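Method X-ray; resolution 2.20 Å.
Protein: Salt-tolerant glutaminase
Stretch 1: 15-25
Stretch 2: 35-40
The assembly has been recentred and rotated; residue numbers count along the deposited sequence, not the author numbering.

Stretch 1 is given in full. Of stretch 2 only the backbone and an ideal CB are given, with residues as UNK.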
# COMPACT_ATOMS: atom_id res chain seq x y z
N GLU A 15 -26.96 -7.87 -9.13
CA GLU A 15 -26.41 -7.82 -10.48
C GLU A 15 -25.57 -9.05 -10.82
O GLU A 15 -25.93 -9.84 -11.69
CB GLU A 15 -25.56 -6.56 -10.66
CG GLU A 15 -25.21 -6.30 -12.11
CD GLU A 15 -24.20 -5.19 -12.30
OE1 GLU A 15 -24.26 -4.19 -11.55
OE2 GLU A 15 -23.35 -5.31 -13.21
N LEU A 16 -24.44 -9.20 -10.12
CA LEU A 16 -23.56 -10.33 -10.37
C LEU A 16 -24.29 -11.65 -10.18
O LEU A 16 -23.93 -12.66 -10.80
CB LEU A 16 -22.34 -10.27 -9.45
CG LEU A 16 -21.44 -9.04 -9.62
CD1 LEU A 16 -20.16 -9.22 -8.80
CD2 LEU A 16 -21.11 -8.83 -11.09
N GLY A 17 -25.31 -11.64 -9.33
CA GLY A 17 -26.07 -12.85 -9.07
C GLY A 17 -27.00 -13.26 -10.20
O GLY A 17 -27.70 -14.27 -10.08
N ALA A 18 -27.01 -12.50 -11.29
CA ALA A 18 -27.87 -12.81 -12.43
C ALA A 18 -27.37 -14.04 -13.17
O ALA A 18 -28.09 -14.64 -13.97
CB ALA A 18 -27.93 -11.62 -13.37
N VAL A 19 -26.12 -14.41 -12.91
CA VAL A 19 -25.51 -15.59 -13.54
C VAL A 19 -24.74 -16.35 -12.47
O VAL A 19 -24.41 -15.79 -11.42
CB VAL A 19 -24.55 -15.19 -14.67
CG1 VAL A 19 -25.34 -14.53 -15.79
CG2 VAL A 19 -23.48 -14.24 -14.13
N ASN A 20 -24.45 -17.62 -12.73
CA ASN A 20 -23.73 -18.43 -11.76
C ASN A 20 -22.80 -19.43 -12.45
O ASN A 20 -23.00 -20.64 -12.38
CB ASN A 20 -24.75 -19.16 -10.87
CG ASN A 20 -24.16 -19.57 -9.54
OD1 ASN A 20 -23.03 -19.23 -9.22
ND2 ASN A 20 -24.94 -20.31 -8.76
N PRO A 21 -21.76 -18.92 -13.13
CA PRO A 21 -20.76 -19.71 -13.86
C PRO A 21 -19.84 -20.57 -13.01
O PRO A 21 -19.65 -20.30 -11.82
CB PRO A 21 -19.99 -18.64 -14.63
CG PRO A 21 -19.96 -17.51 -13.65
CD PRO A 21 -21.40 -17.49 -13.15
N GLY A 22 -19.27 -21.59 -13.63
CA GLY A 22 -18.36 -22.48 -12.94
C GLY A 22 -19.08 -23.63 -12.26
O GLY A 22 -20.25 -23.91 -12.54
N GLU A 23 -18.37 -24.31 -11.36
CA GLU A 23 -18.95 -25.43 -10.64
C GLU A 23 -18.29 -25.53 -9.28
O GLU A 23 -17.18 -25.07 -9.08
CB GLU A 23 -18.76 -26.74 -11.41
CG GLU A 23 -17.32 -27.12 -11.64
CD GLU A 23 -17.15 -28.50 -12.26
OE1 GLU A 23 -16.00 -28.87 -12.57
OE2 GLU A 23 -18.16 -29.21 -12.43
N THR A 24 -19.01 -26.14 -8.34
CA THR A 24 -18.51 -26.32 -6.99
C THR A 24 -17.31 -27.28 -7.00
O THR A 24 -17.08 -27.98 -7.98
CB THR A 24 -19.61 -26.90 -6.10
OG1 THR A 24 -20.12 -28.10 -6.69
CG2 THR A 24 -20.75 -25.90 -5.95
N ALA A 25 -16.56 -27.30 -5.90
CA ALA A 25 -15.40 -28.18 -5.78
C ALA A 25 -15.89 -29.62 -5.93
O ALA A 25 -16.67 -30.10 -5.12
CB ALA A 25 -14.74 -27.98 -4.42
N UNK A 35 -25.37 -26.36 -2.07
CA UNK A 35 -26.31 -25.50 -2.78
C UNK A 35 -25.48 -24.43 -3.48
O UNK A 35 -24.83 -23.61 -2.83
CB UNK A 35 -27.35 -24.89 -1.84
N UNK A 36 -25.48 -24.42 -4.82
CA UNK A 36 -24.70 -23.42 -5.56
C UNK A 36 -25.36 -22.05 -5.59
O UNK A 36 -24.70 -21.04 -5.87
CB UNK A 36 -24.47 -23.90 -6.99
N UNK A 37 -26.65 -22.01 -5.30
CA UNK A 37 -27.41 -20.77 -5.33
C UNK A 37 -27.27 -19.92 -4.07
O UNK A 37 -28.25 -19.59 -3.41
CB UNK A 37 -28.89 -21.09 -5.56
N UNK A 38 -26.03 -19.56 -3.73
CA UNK A 38 -25.77 -18.73 -2.56
C UNK A 38 -24.72 -17.68 -2.93
O UNK A 38 -23.76 -17.98 -3.63
CB UNK A 38 -25.31 -19.58 -1.37
N UNK A 39 -24.93 -16.46 -2.46
CA UNK A 39 -24.02 -15.36 -2.77
C UNK A 39 -24.10 -14.27 -1.69
O UNK A 39 -25.12 -13.58 -1.57
CB UNK A 39 -24.35 -14.77 -4.14
N UNK A 40 -23.03 -14.12 -0.92
CA UNK A 40 -23.00 -13.12 0.13
C UNK A 40 -21.73 -12.31 0.12
O UNK A 40 -20.69 -12.75 -0.39
CB UNK A 40 -23.17 -13.79 1.50

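Position 35 has phi/psi of -57/115 and a CA-to-CB bond that points away from stretch 1, with no atom of that stretch within 5.5 Å of the ideal CB. Nothing in stretch 1 restricts the choice, and polar or charged side chains would suit as well as small ones. The deposited residue is Asp-35, whose work is local: with chi1 at -178° (t), its OD1 accepts a hydrogen bond from the backbone N of residue 37 at 2.9 Å, with an N-H...acceptor angle of 146°.

Position 36 faces stretch 1. Its ideal CB points toward that stretch and lies 4.0 Å from Asn-20 ND2 and 4.4 Å from Thr-24 CG2, so a polar amide and a methyl group both border the site. Asn-20 ND2 also donates to the carbonyl O of position 36 over 3.0 Å at an angle of 157°, a bond that anchors the backbone and leaves the choice of side chain open; it is possible because the Asn-20 side chain, with chi1 at -158° (t), reaches across the gap. A compact side chain, such as alanine, serine, valine or proline, would suit the site, and a phi of -77° is compatible with proline. The residue is Pro-36, its ring in the C-gamma endo pucker. Its CB packs 4.4 Å from Thr-24 CG2 and 4.2 Å from Asn-20 ND2. Water 1 bridges the same pair of residues, donating to Asn-20 OD1 at 2.8 Å and to Pro-36 O at 2.7 Å. The carbonyl thus receives the amide directly and the water as well, while Pro-36 O also accepts a weak backbone hydrogen bond from N of residue 38 at 2.9 Å.

Position 37 directs its CA-to-CB bond away, and the ideal CB is 5.1 Å from Asn-20 ND2. At -82/57, and with open space ahead, small or polar residues such as asparagine, aspartate or serine are plausible. It is Asp-37; its nearest side-chain approach is Asp-37 OD2 to Asn-20 ND2 at 5.0 Å, too far for a direct polar contact.

Position 38 also points away, in an extended conformation (-138/139) that tolerates many side chains, long polar ones included. Arg-38 occupies it and makes no contact with stretch 1.

Position 39 is extended (-156/111) and points toward stretch 1, yet no atom there lies within 5.5 Å of the ideal CB. A short side chain would leave that gap unbridged; the Leu-16 side chain and the Gly-17 backbone lie beyond it, favouring a long apolar or aromatic group such as leucine, methionine, phenylalanine or tyrosine. Phe-39, with chi1 at -172° (t), spans the distance. Its CE2 meets Leu-16 CB at 3.6 Å and Gly-17 N at 3.9 Å, both at the ring edge, near its plane. An ideal CB on Gly-17 would stand 3.7 Å from Phe-39 CD2.

Position 40 is out of reach of stretch 1, and its strand angles (-133/158) admit most residues. It is Gly-40.

Stretch 2 35-40: DPDRFG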
# COMPACT_ATOMS: atom_id res chain seq x y z
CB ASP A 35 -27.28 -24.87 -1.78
CG ASP A 35 -28.33 -23.98 -2.44
OD1 ASP A 35 -28.31 -23.81 -3.68
OD2 ASP A 35 -29.17 -23.44 -1.70
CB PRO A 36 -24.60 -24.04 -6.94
CG PRO A 36 -25.96 -24.68 -7.09
CD PRO A 36 -26.14 -25.36 -5.74
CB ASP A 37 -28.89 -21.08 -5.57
CG ASP A 37 -29.69 -19.86 -5.98
OD1 ASP A 37 -30.94 -19.93 -5.97
OD2 ASP A 37 -29.08 -18.82 -6.32
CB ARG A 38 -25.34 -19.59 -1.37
CG ARG A 38 -26.47 -20.48 -0.86
CD ARG A 38 -26.30 -20.98 0.57
NE ARG A 38 -25.35 -22.08 0.71
CZ ARG A 38 -25.27 -22.86 1.78
NH1 ARG A 38 -26.09 -22.66 2.81
NH2 ARG A 38 -24.37 -23.83 1.84
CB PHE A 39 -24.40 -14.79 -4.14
CG PHE A 39 -23.42 -13.77 -4.69
CD1 PHE A 39 -22.15 -13.62 -4.15
CD2 PHE A 39 -23.78 -12.97 -5.77
CE1 PHE A 39 -21.25 -12.71 -4.68
CE2 PHE A 39 -22.88 -12.05 -6.32
CZ PHE A 39 -21.61 -11.92 -5.77
O HOH W 1 -22.23 -20.39 -6.75
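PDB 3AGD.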